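PDB 4KH9: DUF4785 domain-containing protein from Legionella pneumophila subsp. pneumophila, which is of unknown function but binds calcium and is built from three domains, the central and C-terminal ones belonging to the E-set clan of immunoglobulin-like folds. Local coordinates for residues N39-R44 and E165-S170; S160-E165 and I253-H258; A181-H186 and T242-E247; Y192-V197 and N219-T224; W238-D243 and G257-S262. All coordinates share one frame; numbering follows the deposited sequence.

Interaction 1: residues N39-R44 and E165-S170; sequences NISNVR and EVETDS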
# COMPACT_ATOMS: atom_id res chain seq x y z
N ASN A 39 7.74 2.94 -10.03
CA ASN A 39 7.88 3.43 -8.67
C ASN A 39 9.19 2.92 -8.02
O ASN A 39 9.55 1.75 -8.17
CB ASN A 39 6.67 3.02 -7.82
N ILE A 40 9.92 3.84 -7.36
CA ILE A 40 11.18 3.53 -6.67
C ILE A 40 10.96 3.63 -5.15
O ILE A 40 11.64 2.93 -4.40
CB ILE A 40 12.39 4.42 -7.14
CG1 ILE A 40 12.19 5.94 -6.85
CG2 ILE A 40 12.74 4.18 -8.62
CD1 ILE A 40 13.09 6.50 -5.76
N SER A 41 10.02 4.49 -4.72
CA SER A 41 9.75 4.74 -3.31
C SER A 41 8.27 4.78 -3.02
O SER A 41 7.50 5.21 -3.88
CB SER A 41 10.38 6.06 -2.89
OG SER A 41 10.48 6.16 -1.48
N ASN A 42 7.86 4.36 -1.81
CA ASN A 42 6.46 4.41 -1.39
C ASN A 42 6.30 5.54 -0.37
O ASN A 42 5.39 5.47 0.46
CB ASN A 42 5.94 3.04 -0.85
CG ASN A 42 6.61 2.49 0.39
OD1 ASN A 42 7.49 3.13 0.98
ND2 ASN A 42 6.18 1.28 0.81
N VAL A 43 7.19 6.56 -0.41
CA VAL A 43 7.06 7.75 0.47
C VAL A 43 5.65 8.33 0.25
O VAL A 43 5.20 8.44 -0.88
CB VAL A 43 8.18 8.82 0.23
CG1 VAL A 43 7.92 10.11 1.03
CG2 VAL A 43 9.55 8.26 0.58
N ARG A 44 4.95 8.62 1.33
CA ARG A 44 3.62 9.16 1.29
C ARG A 44 3.47 10.24 2.35
O ARG A 44 3.83 10.01 3.51
CB ARG A 44 2.57 8.04 1.50
CG ARG A 44 2.21 7.27 0.24
CD ARG A 44 1.41 8.13 -0.73
NE ARG A 44 1.18 7.47 -2.02
CZ ARG A 44 1.97 7.61 -3.08
NH1 ARG A 44 3.05 8.38 -3.02
NH2 ARG A 44 1.68 6.99 -4.21
N GLU A 165 4.94 12.24 7.17
CA GLU A 165 5.59 11.50 6.08
C GLU A 165 5.88 10.04 6.54
O GLU A 165 6.40 9.85 7.62
CB GLU A 165 6.86 12.22 5.62
CG GLU A 165 7.48 11.54 4.41
CD GLU A 165 8.64 12.30 3.79
OE1 GLU A 165 8.39 13.40 3.26
OE2 GLU A 165 9.78 11.77 3.80
N VAL A 166 5.47 9.04 5.74
CA VAL A 166 5.67 7.62 6.04
C VAL A 166 6.28 6.93 4.82
O VAL A 166 6.02 7.34 3.68
CB VAL A 166 4.36 6.91 6.46
CG1 VAL A 166 3.74 7.57 7.68
CG2 VAL A 166 3.35 6.82 5.31
N GLU A 167 7.07 5.89 5.06
CA GLU A 167 7.65 5.05 3.99
C GLU A 167 8.19 3.75 4.57
O GLU A 167 8.50 3.70 5.75
CB GLU A 167 8.76 5.77 3.20
CG GLU A 167 9.95 6.22 4.01
CD GLU A 167 11.12 6.72 3.19
OE1 GLU A 167 11.66 5.94 2.37
OE2 GLU A 167 11.52 7.89 3.39
N THR A 168 8.33 2.70 3.73
CA THR A 168 8.94 1.44 4.16
C THR A 168 10.29 1.30 3.41
O THR A 168 10.49 2.00 2.41
CB THR A 168 8.01 0.25 4.00
OG1 THR A 168 7.67 0.08 2.63
CG2 THR A 168 6.73 0.38 4.82
N ASP A 169 11.22 0.48 3.91
CA ASP A 169 12.57 0.37 3.31
C ASP A 169 12.54 -0.36 1.95
O ASP A 169 13.54 -0.35 1.23
CB ASP A 169 13.54 -0.33 4.26
CG ASP A 169 13.18 -1.73 4.75
OD1 ASP A 169 11.98 -2.06 4.81
OD2 ASP A 169 14.08 -2.44 5.21
N SER A 170 11.41 -0.99 1.60
CA SER A 170 11.22 -1.71 0.35
C SER A 170 9.77 -1.64 -0.07
O SER A 170 8.90 -1.32 0.75
CB SER A 170 11.68 -3.17 0.49
OG SER A 170 11.43 -3.92 -0.68
O HOH W 1 10.19 3.38 -0.21

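Interaction 2: residues S160-E165 and I253-H258; sequences SITYLE and IRRSGH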
# COMPACT_ATOMS: atom_id res chain seq x y z
N SER A 160 -3.08 23.45 5.82
CA SER A 160 -2.02 23.30 6.82
C SER A 160 -0.69 22.98 6.16
O SER A 160 -0.66 22.28 5.14
CB SER A 160 -2.37 22.18 7.80
OG SER A 160 -1.32 22.04 8.73
N ILE A 161 0.41 23.48 6.73
CA ILE A 161 1.76 23.18 6.20
C ILE A 161 2.35 22.01 7.05
O ILE A 161 3.49 21.61 6.83
CB ILE A 161 2.68 24.44 6.16
CG1 ILE A 161 2.92 25.01 7.58
CG2 ILE A 161 2.07 25.51 5.21
CD1 ILE A 161 4.14 26.02 7.74
N THR A 162 1.56 21.46 8.00
CA THR A 162 1.97 20.33 8.85
C THR A 162 1.55 19.03 8.19
O THR A 162 0.36 18.83 7.91
CB THR A 162 1.43 20.44 10.29
OG1 THR A 162 1.96 21.60 10.91
CG2 THR A 162 1.82 19.21 11.15
N TYR A 163 2.53 18.15 7.92
CA TYR A 163 2.23 16.89 7.29
C TYR A 163 2.97 15.75 7.97
O TYR A 163 3.97 15.96 8.66
CB TYR A 163 2.57 16.91 5.79
CG TYR A 163 4.01 17.21 5.48
CD1 TYR A 163 4.96 16.19 5.41
CD2 TYR A 163 4.44 18.52 5.22
CE1 TYR A 163 6.29 16.46 5.08
CE2 TYR A 163 5.77 18.80 4.91
CZ TYR A 163 6.69 17.76 4.82
OH TYR A 163 7.99 18.00 4.50
N LEU A 164 2.45 14.54 7.77
CA LEU A 164 3.04 13.30 8.25
C LEU A 164 3.66 12.62 7.07
O LEU A 164 2.98 12.44 6.06
CB LEU A 164 1.99 12.41 8.92
CG LEU A 164 2.51 11.09 9.50
CD1 LEU A 164 3.36 11.33 10.75
CD2 LEU A 164 1.38 10.15 9.80
N GLU A 165 4.94 12.24 7.17
CA GLU A 165 5.59 11.50 6.08
C GLU A 165 5.88 10.04 6.54
O GLU A 165 6.40 9.85 7.62
CB GLU A 165 6.86 12.22 5.62
CG GLU A 165 7.48 11.54 4.41
CD GLU A 165 8.64 12.30 3.79
OE1 GLU A 165 8.39 13.40 3.26
OE2 GLU A 165 9.78 11.77 3.80
N ILE A 253 -2.07 18.61 17.28
CA ILE A 253 -1.48 18.21 16.02
C ILE A 253 -1.80 16.74 15.84
O ILE A 253 -1.26 15.88 16.57
CB ILE A 253 0.06 18.50 15.91
CG1 ILE A 253 0.53 19.82 16.64
CG2 ILE A 253 0.58 18.35 14.48
CD1 ILE A 253 0.12 21.13 16.08
N ARG A 254 -2.70 16.44 14.93
CA ARG A 254 -3.12 15.06 14.68
C ARG A 254 -2.97 14.73 13.21
O ARG A 254 -3.51 15.45 12.36
CB ARG A 254 -4.58 14.85 15.13
CG ARG A 254 -5.13 13.50 14.78
CD ARG A 254 -5.15 12.53 15.91
NE ARG A 254 -5.75 11.25 15.51
CZ ARG A 254 -7.01 10.88 15.76
NH1 ARG A 254 -7.84 11.71 16.40
NH2 ARG A 254 -7.45 9.70 15.38
N ARG A 255 -2.21 13.66 12.92
CA ARG A 255 -2.04 13.19 11.56
C ARG A 255 -2.08 11.67 11.51
O ARG A 255 -1.56 11.00 12.39
CB ARG A 255 -0.71 13.70 10.95
CG ARG A 255 -0.56 15.21 10.66
CD ARG A 255 -1.35 15.63 9.46
NE ARG A 255 -1.37 17.09 9.26
CZ ARG A 255 -2.33 17.92 9.69
NH1 ARG A 255 -3.33 17.46 10.44
NH2 ARG A 255 -2.27 19.20 9.39
N SER A 256 -2.67 11.13 10.46
CA SER A 256 -2.68 9.71 10.21
C SER A 256 -2.19 9.49 8.80
O SER A 256 -2.31 10.38 7.95
CB SER A 256 -4.03 9.06 10.49
OG SER A 256 -4.89 9.25 9.39
N GLY A 257 -1.54 8.37 8.57
CA GLY A 257 -0.97 8.10 7.26
C GLY A 257 -0.97 6.64 6.91
O GLY A 257 -1.08 5.78 7.78
N HIS A 258 -0.85 6.39 5.61
CA HIS A 258 -0.85 5.08 4.97
C HIS A 258 0.20 4.99 3.90
O HIS A 258 0.49 6.00 3.25
CB HIS A 258 -2.22 4.79 4.30
CG HIS A 258 -3.46 4.85 5.15
ND1 HIS A 258 -4.04 3.70 5.67
CD2 HIS A 258 -4.25 5.90 5.45
CE1 HIS A 258 -5.13 4.10 6.30
NE2 HIS A 258 -5.30 5.41 6.19

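Interaction 3: residues A181-H186 and T242-E247; sequences ATISLH and TDVQTE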
# COMPACT_ATOMS: atom_id res chain seq x y z
N ALA A 181 9.95 0.80 8.83
CA ALA A 181 9.20 1.99 8.43
C ALA A 181 9.79 3.23 9.07
O ALA A 181 10.38 3.16 10.15
CB ALA A 181 7.74 1.84 8.81
N THR A 182 9.68 4.35 8.39
CA THR A 182 10.10 5.66 8.91
C THR A 182 8.86 6.51 8.93
O THR A 182 8.14 6.54 7.93
CB THR A 182 11.24 6.27 8.10
OG1 THR A 182 12.22 5.25 7.87
CG2 THR A 182 11.86 7.48 8.81
N ILE A 183 8.58 7.16 10.06
CA ILE A 183 7.40 7.99 10.31
C ILE A 183 7.90 9.33 10.84
O ILE A 183 8.55 9.37 11.88
CB ILE A 183 6.44 7.25 11.31
CG1 ILE A 183 6.00 5.87 10.76
CG2 ILE A 183 5.22 8.12 11.70
CD1 ILE A 183 5.77 4.74 11.86
N SER A 184 7.61 10.41 10.11
CA SER A 184 8.10 11.75 10.47
C SER A 184 7.01 12.79 10.41
O SER A 184 6.19 12.79 9.50
CB SER A 184 9.23 12.19 9.55
OG SER A 184 10.00 11.10 9.09
N LEU A 185 7.00 13.68 11.40
CA LEU A 185 6.06 14.78 11.46
C LEU A 185 6.81 16.07 11.12
O LEU A 185 7.76 16.41 11.81
CB LEU A 185 5.37 14.87 12.83
CG LEU A 185 4.24 15.93 12.94
CD1 LEU A 185 3.07 15.59 12.00
CD2 LEU A 185 3.73 16.04 14.36
N HIS A 186 6.36 16.78 10.06
CA HIS A 186 7.03 17.99 9.60
C HIS A 186 6.15 19.24 9.54
O HIS A 186 4.94 19.18 9.29
CB HIS A 186 7.58 17.77 8.18
CG HIS A 186 8.57 16.64 8.05
ND1 HIS A 186 9.87 16.75 8.51
CD2 HIS A 186 8.42 15.42 7.47
CE1 HIS A 186 10.46 15.61 8.21
NE2 HIS A 186 9.63 14.79 7.56
N THR A 242 -0.51 4.42 10.19
CA THR A 242 0.04 5.06 11.37
C THR A 242 -0.84 6.25 11.77
O THR A 242 -1.47 6.90 10.92
CB THR A 242 1.51 5.46 11.19
OG1 THR A 242 1.97 6.14 12.36
CG2 THR A 242 1.75 6.32 9.99
N ASP A 243 -0.83 6.53 13.08
CA ASP A 243 -1.57 7.61 13.73
C ASP A 243 -0.66 8.29 14.70
O ASP A 243 0.01 7.64 15.51
CB ASP A 243 -2.84 7.06 14.42
CG ASP A 243 -3.98 8.06 14.61
OD1 ASP A 243 -3.83 9.25 14.19
OD2 ASP A 243 -5.03 7.66 15.17
N VAL A 244 -0.55 9.61 14.57
CA VAL A 244 0.33 10.41 15.41
C VAL A 244 -0.49 11.57 16.06
O VAL A 244 -1.28 12.26 15.38
CB VAL A 244 1.49 10.93 14.54
CG1 VAL A 244 2.33 11.97 15.25
CG2 VAL A 244 2.37 9.78 14.04
N GLN A 245 -0.24 11.82 17.35
CA GLN A 245 -0.83 12.98 18.00
C GLN A 245 0.21 13.67 18.91
O GLN A 245 0.94 13.01 19.62
CB GLN A 245 -2.09 12.66 18.81
CG GLN A 245 -2.77 13.95 19.27
CD GLN A 245 -4.14 13.79 19.81
OE1 GLN A 245 -5.06 13.35 19.14
NE2 GLN A 245 -4.34 14.29 21.01
N THR A 246 0.30 15.00 18.83
CA THR A 246 1.13 15.79 19.73
C THR A 246 0.40 17.12 19.97
O THR A 246 -0.72 17.31 19.49
CB THR A 246 2.59 15.95 19.25
OG1 THR A 246 3.34 16.52 20.32
CG2 THR A 246 2.74 16.80 18.00
N GLU A 247 1.00 18.00 20.78
CA GLU A 247 0.45 19.31 21.11
C GLU A 247 1.53 20.34 20.98
O GLU A 247 2.66 20.11 21.39
CB GLU A 247 -0.18 19.36 22.52
CG GLU A 247 -1.27 18.33 22.82
CD GLU A 247 -0.76 16.96 23.24
OE1 GLU A 247 -0.09 16.86 24.29
OE2 GLU A 247 -1.06 15.97 22.52

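Interaction 4: residues Y192-V197 and N219-T224; sequences YDVNDV and NVFEGT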
# COMPACT_ATOMS: atom_id res chain seq x y z
N TYR A 192 8.48 19.85 16.29
CA TYR A 192 7.60 19.14 17.22
C TYR A 192 8.36 18.10 18.01
O TYR A 192 9.41 17.62 17.55
CB TYR A 192 6.43 18.45 16.48
CG TYR A 192 5.54 19.37 15.66
CD1 TYR A 192 4.72 20.31 16.27
CD2 TYR A 192 5.49 19.26 14.28
CE1 TYR A 192 3.88 21.14 15.53
CE2 TYR A 192 4.64 20.07 13.52
CZ TYR A 192 3.85 21.02 14.15
OH TYR A 192 3.02 21.83 13.42
N ASP A 193 7.81 17.74 19.17
CA ASP A 193 8.21 16.63 20.02
C ASP A 193 7.06 15.66 20.08
O ASP A 193 5.99 15.99 20.59
CB ASP A 193 8.64 17.05 21.42
CG ASP A 193 9.18 15.84 22.20
OD1 ASP A 193 10.10 15.16 21.68
OD2 ASP A 193 8.60 15.49 23.24
N VAL A 194 7.26 14.48 19.49
CA VAL A 194 6.21 13.47 19.38
C VAL A 194 6.48 12.29 20.34
O VAL A 194 7.59 11.80 20.38
CB VAL A 194 6.10 12.98 17.91
CG1 VAL A 194 5.02 11.92 17.75
CG2 VAL A 194 5.81 14.15 16.96
N ASN A 195 5.43 11.84 21.05
CA ASN A 195 5.48 10.69 21.93
C ASN A 195 4.26 9.77 21.68
O ASN A 195 4.36 8.57 21.92
CB ASN A 195 5.55 11.11 23.40
CG ASN A 195 6.86 11.74 23.82
OD1 ASN A 195 7.93 11.12 23.74
ND2 ASN A 195 6.81 12.97 24.30
N ASP A 196 3.13 10.33 21.19
CA ASP A 196 1.95 9.51 20.95
C ASP A 196 1.92 9.11 19.46
O ASP A 196 1.50 9.89 18.59
CB ASP A 196 0.67 10.25 21.40
CG ASP A 196 -0.62 9.42 21.42
OD1 ASP A 196 -0.55 8.21 21.12
OD2 ASP A 196 -1.69 9.99 21.71
N VAL A 197 2.45 7.91 19.19
CA VAL A 197 2.54 7.31 17.84
C VAL A 197 2.06 5.87 17.90
O VAL A 197 2.50 5.11 18.75
CB VAL A 197 3.98 7.34 17.23
CG1 VAL A 197 4.01 6.78 15.80
CG2 VAL A 197 4.61 8.70 17.28
N ASN A 219 10.79 14.38 16.33
CA ASN A 219 9.69 14.27 15.38
C ASN A 219 9.81 13.05 14.43
O ASN A 219 9.06 12.98 13.45
CB ASN A 219 9.61 15.56 14.53
CG ASN A 219 10.79 15.72 13.59
OD1 ASN A 219 11.95 15.44 13.93
ND2 ASN A 219 10.50 16.06 12.35
N VAL A 220 10.78 12.14 14.65
CA VAL A 220 10.98 10.99 13.76
C VAL A 220 10.98 9.68 14.57
O VAL A 220 11.65 9.56 15.61
CB VAL A 220 12.30 11.13 12.94
CG1 VAL A 220 12.51 9.95 12.00
CG2 VAL A 220 12.35 12.46 12.16
N PHE A 221 10.25 8.68 14.04
CA PHE A 221 10.13 7.34 14.59
C PHE A 221 10.48 6.31 13.54
O PHE A 221 10.14 6.49 12.37
CB PHE A 221 8.71 7.06 15.12
CG PHE A 221 8.46 7.60 16.51
CD1 PHE A 221 8.25 8.96 16.72
CD2 PHE A 221 8.46 6.75 17.61
CE1 PHE A 221 8.05 9.46 18.02
CE2 PHE A 221 8.23 7.25 18.89
CZ PHE A 221 8.04 8.60 19.09
N GLU A 222 11.09 5.21 13.98
CA GLU A 222 11.33 4.04 13.14
C GLU A 222 10.51 2.90 13.68
O GLU A 222 10.35 2.78 14.89
CB GLU A 222 12.81 3.69 13.07
CG GLU A 222 13.64 4.67 12.26
CD GLU A 222 15.13 4.38 12.25
OE1 GLU A 222 15.69 4.15 13.34
OE2 GLU A 222 15.73 4.46 11.15
N GLY A 223 9.97 2.07 12.80
CA GLY A 223 9.19 0.92 13.21
C GLY A 223 9.64 -0.34 12.51
O GLY A 223 10.00 -0.29 11.34
N THR A 224 9.67 -1.47 13.22
CA THR A 224 10.00 -2.75 12.61
C THR A 224 8.97 -3.80 12.96
O THR A 224 8.31 -3.70 14.00
CB THR A 224 11.41 -3.28 12.99
OG1 THR A 224 11.44 -3.60 14.38
CG2 THR A 224 12.53 -2.34 12.63

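Interaction 5: residues W238-D243 and G257-S262; sequences WYLETD and GHTAFS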
# COMPACT_ATOMS: atom_id res chain seq x y z
N TRP A 238 -0.60 -4.90 1.00
CA TRP A 238 -0.59 -4.57 2.42
C TRP A 238 -0.44 -3.08 2.55
O TRP A 238 0.03 -2.42 1.63
CB TRP A 238 0.59 -5.26 3.12
CG TRP A 238 0.43 -6.72 3.36
CD1 TRP A 238 0.38 -7.71 2.42
CD2 TRP A 238 0.37 -7.36 4.64
NE1 TRP A 238 0.19 -8.92 3.03
CE2 TRP A 238 0.20 -8.74 4.40
CE3 TRP A 238 0.34 -6.89 5.97
CZ2 TRP A 238 0.07 -9.67 5.44
CZ3 TRP A 238 0.22 -7.82 7.00
CH2 TRP A 238 0.09 -9.19 6.73
N TYR A 239 -0.80 -2.57 3.74
CA TYR A 239 -0.64 -1.18 4.09
C TYR A 239 -0.03 -1.02 5.44
O TYR A 239 -0.32 -1.77 6.38
CB TYR A 239 -2.01 -0.40 4.06
CG TYR A 239 -2.50 -0.10 2.67
CD1 TYR A 239 -3.23 -1.04 1.95
CD2 TYR A 239 -2.15 1.09 2.03
CE1 TYR A 239 -3.62 -0.80 0.62
CE2 TYR A 239 -2.55 1.35 0.71
CZ TYR A 239 -3.26 0.39 0.01
OH TYR A 239 -3.66 0.62 -1.28
N LEU A 240 0.83 -0.05 5.53
CA LEU A 240 1.34 0.53 6.74
C LEU A 240 0.33 1.60 7.15
O LEU A 240 0.00 2.46 6.32
CB LEU A 240 2.75 1.12 6.56
CG LEU A 240 3.22 2.08 7.68
CD1 LEU A 240 3.39 1.32 9.02
CD2 LEU A 240 4.49 2.82 7.29
N GLU A 241 -0.22 1.50 8.37
CA GLU A 241 -1.17 2.50 8.91
C GLU A 241 -0.58 3.12 10.14
O GLU A 241 -0.14 2.39 11.04
CB GLU A 241 -2.54 1.86 9.28
CG GLU A 241 -3.34 1.20 8.18
CD GLU A 241 -4.74 0.82 8.63
OE1 GLU A 241 -4.94 0.56 9.84
OE2 GLU A 241 -5.63 0.75 7.76
N THR A 242 -0.51 4.42 10.19
CA THR A 242 0.04 5.06 11.37
C THR A 242 -0.84 6.25 11.77
O THR A 242 -1.47 6.90 10.92
CB THR A 242 1.51 5.46 11.19
OG1 THR A 242 1.97 6.14 12.36
CG2 THR A 242 1.75 6.32 9.99
N ASP A 243 -0.83 6.53 13.08
CA ASP A 243 -1.57 7.61 13.73
C ASP A 243 -0.66 8.29 14.70
O ASP A 243 0.01 7.64 15.51
CB ASP A 243 -2.84 7.06 14.42
CG ASP A 243 -3.98 8.06 14.61
OD1 ASP A 243 -3.83 9.25 14.19
OD2 ASP A 243 -5.03 7.66 15.17
N GLY A 257 -1.54 8.37 8.57
CA GLY A 257 -0.97 8.10 7.26
C GLY A 257 -0.97 6.64 6.91
O GLY A 257 -1.08 5.78 7.78
N HIS A 258 -0.85 6.39 5.61
CA HIS A 258 -0.85 5.08 4.97
C HIS A 258 0.20 4.99 3.90
O HIS A 258 0.49 6.00 3.25
CB HIS A 258 -2.22 4.79 4.30
CG HIS A 258 -3.46 4.85 5.15
ND1 HIS A 258 -4.04 3.70 5.67
CD2 HIS A 258 -4.25 5.90 5.45
CE1 HIS A 258 -5.13 4.10 6.30
NE2 HIS A 258 -5.30 5.41 6.19
N THR A 259 0.69 3.79 3.63
CA THR A 259 1.55 3.53 2.47
C THR A 259 1.42 2.03 2.16
O THR A 259 1.18 1.21 3.05
CB THR A 259 2.99 4.06 2.53
OG1 THR A 259 3.40 4.16 1.15
CG2 THR A 259 3.95 3.16 3.34
N ALA A 260 1.45 1.72 0.87
CA ALA A 260 1.27 0.37 0.37
C ALA A 260 2.60 -0.32 0.13
O ALA A 260 3.61 0.30 -0.21
CB ALA A 260 0.47 0.40 -0.94
N PHE A 261 2.59 -1.64 0.28
CA PHE A 261 3.74 -2.47 -0.04
C PHE A 261 3.20 -3.83 -0.47
O PHE A 261 2.07 -4.19 -0.13
CB PHE A 261 4.75 -2.57 1.13
CG PHE A 261 4.24 -3.21 2.40
CD1 PHE A 261 3.65 -2.43 3.41
CD2 PHE A 261 4.40 -4.58 2.61
CE1 PHE A 261 3.21 -3.02 4.59
CE2 PHE A 261 3.98 -5.16 3.81
CZ PHE A 261 3.39 -4.38 4.79
N SER A 262 3.98 -4.52 -1.28
CA SER A 262 3.61 -5.85 -1.80
C SER A 262 4.25 -6.93 -0.95
O SER A 262 5.37 -6.75 -0.47
CB SER A 262 4.03 -5.98 -3.26
OG SER A 262 3.72 -7.26 -3.76

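Interaction 1: residues N39-R44 and E165-S170
N42 meets T168 through its side-chain amide at the edge of the central E-set beta-sandwich, where residues 39-44, from the N-terminal part of the protein, run antiparallel to strand 163-168. From CB, chi1 of 62° sets CG between the backbone N and the carbonyl carbon. CG itself stands 3.5 Å from T168 OG1. Beyond it the amide splits its two functions: OD1 accepts from T168 N at 2.9 Å, an almost straight bond (174°), while ND2 donates to T168 OG1 at 2.6 Å, with that oxygen close to the amide plane. Two bonds to a single residue fix the rotation of the amide, and the side chains of N42 and T168 cross at about a right angle. T168 OG1 in turn donates to S170 O, so the hydroxyl both accepts and donates. ND2 has a second acceptor, A260 O on strand 251-264. Next along the chain, V43 spreads its methyls over two glutamates: CG1 lies against E165 CD, whose carboxylate is salt-bridged to R45, and CG2 lies 3.4 Å from E167 CD. Regular pairing starts at R44, which forms an antiparallel hydrogen-bonded pair with V166, R44 N to V166 O and V166 N to R44 O both measuring 2.9 Å.

Interaction 2: residues S160-E165 and I253-H258
R255 grips the carbonyl of T162 side-on with two nitrogens: NE lies 2.8 Å from T162 O, and NH2 lies 3.0 Å from that same T162 O. The oxygen sits in the guanidinium plane, yet both donors approach from one face of the carbonyl plane, NE standing 51° out of it. The bond from NE is the straighter, 157° at the hydrogen. S160 OG is also in the guanidinium plane, 3.1 Å from R255 NH2.

The aliphatic part of the contact lies beside this polar grip. L164 CB rests on R255 CB at 3.6 Å, and L164 CD2 reaches past it to G257 N, also at 3.6 Å. T162 CG2 and I253 CG2 meet at 3.7 Å, their side chains crossing at about a right angle.

These segments come from the two facing layers of the central E-set beta-sandwich: strand 163-165 and strand 253-258 pass with their short axes 6.9 Å apart at 37°, and no backbone ladder joins them.

Several bonds position the first shell. R255 NH1 donates back to R254 O at 2.8 Å, and NH2 is salt-bridged to D157, which would offset the charge of the buried guanidinium. In segment 160-165, S160 OG accepts from T162 N in an ST turn, holding the backbone from which the gripped carbonyl projects. T162 OG1 is engaged elsewhere, by Y192 OH and N187 ND2, while L164 also packs on I183 and V244.

Interaction 3: residues A181-H186 and T242-E247
L185 and T246 make the closest approach between these two strands, L185 CD2 lying 3.8 Å from T246 CG2. The side chains of that pair cross obliquely. I183 fills the neighbouring position: its CG2 lies 4.0 Å from V244 CG2, the two side chains sliding past each other in opposite directions, and 3.9 Å from T242 OG1 in one modelled conformer of that threonine. Chi1 of -59° sets I183 CG1 beside the backbone N; CG2, anti to that nitrogen, makes the nearest contacts. Packing is looser where L185 CD2 faces V244 CG1, at 4.4 Å. The two hydroxyls in this interior are satisfied outside the pair, T246 OG1 with D193 O and, in the same conformer, T242 OG1 with D198 O. On the outer sides of the strands, D243 and Q245 direct their CB atoms away from this interface, and both are partly exposed; D243 forms a salt bridge with R254. L164 on strand 163-168 also packs against I183, T242 and V244. The short axes run 9.3 Å apart at 34°, a separation bridged by side chains alone. Such face-to-face packing of two twisted layers is that of an immunoglobulin-like beta-sandwich, here the central E-set domain, beside the calcium-binding aspartates D196 and D198.

Interaction 4: residues Y192-V197 and N219-T224
F221 and V197 are brought together by their first torsions: F221 CG lies anti to its carbonyl carbon (chi1 -82°), and V197 chi1 of -177° sets CG1 anti to the backbone N, leaving CG2 anti to the carbonyl carbon. The methyl CG2 then sits over one face of the phenyl ring, 3.7 Å from its centroid and 17° off the normal, which meets the geometry of a CH-pi contact. It is displaced toward the rim, and its nearest ring atom is F221 CE1 at 3.6 Å. V194 approaches the same ring differently. Its carbonyl O lies at the ring edge, near the plane, 3.4 Å from F221 CE1, while its CG1 touches that CE1 at 3.9 Å. One ring carbon is therefore met by a methyl from above, a second methyl and a carbonyl oxygen. V194 O is bonded by K215 NZ, which also forms a salt bridge with D193 and a hydrogen bond with N195 OD1. Nearer the loop, N219 CB lies 3.7 Å from Y192 O, while the N219 amide turns off to L185 O and Y192 OH to T162. The contact joins the loop leading into strand 196-202 to strand 220-226 in the E-set sandwich, where V194 and V197 also pack on V244, and the same segment carries D196, a ligand of the second calcium site.

Interaction 5: residues W238-D243 and G257-S262
W238 and F261 pack together on one face of a beta hairpin, strands 238-248 and 251-264, in the central E-set sandwich. F261 takes chi1 of 63°, with CG between the backbone N and the carbonyl carbon, and its ring lies across W238 CB. That methylene sits over the ring face, 3.6 Å from the centroid and 21° off the normal, a CH-pi contact displaced toward the rim; F261 CZ is its nearest atom at 3.4 Å. The indole is less engaged: its five-membered ring and the phenyl are roughly parallel (28°) but slid apart, so they barely overlap. W238 NE1 is hydrogen-bonded to D233.

On that same inward face, L240 and T259 pack with T259 CG2 lying 4.0 Å from L240 CB, and T259 OG1 bonds to N42 O. The opposite face carries Y239, E241, H258 and A260. Y239 CE2 lies 3.6 Å from A260 CB. In the H258 conformer modelled here, E241 and H258 lie side by side pointing the same way, with E241 CG 3.6 Å from H258 ND1; carboxylate and imidazole planes are nearly perpendicular, and the carboxylate finds its charge partner in R200.

Between the two faces, the backbones form three antiparallel hydrogen-bonded pairs, W238 with F261, L240 with T259 and T242 with G257, alternating with two non-hydrogen-bonded ones. CA-H...O contacts fill the latter positions, including H258 CA to L240 O. Pairing runs on beyond these segments through R255 and V244; within them the last pair is T242 with G257, G257 N donating to T242 O at 2.8 Å.

In the fold
Interactions 2 and 3 form buried parts of the central sandwich, packing across its layers; interaction 4, partly buried, packs the loop before strand 196-202 on strand 220-226. Their chemistry differs: interaction 3 relies on isoleucine, leucine and valine methyls with threonines, interaction 4 on a ring and methyls, and interaction 2 adds a charged guanidinium bound to a carbonyl. Interaction 5 instead pairs backbones within the sheet, while interaction 1, at its partly exposed margin, combines one backbone pair with the N42 amide. Interactions 1 and 2 share strand 163-168, 2 and 5 share strand 251-264, and 3 and 5 share strand 238-248. N42 ties interaction 1 to interaction 5, joining residues 39-44 to the hairpin.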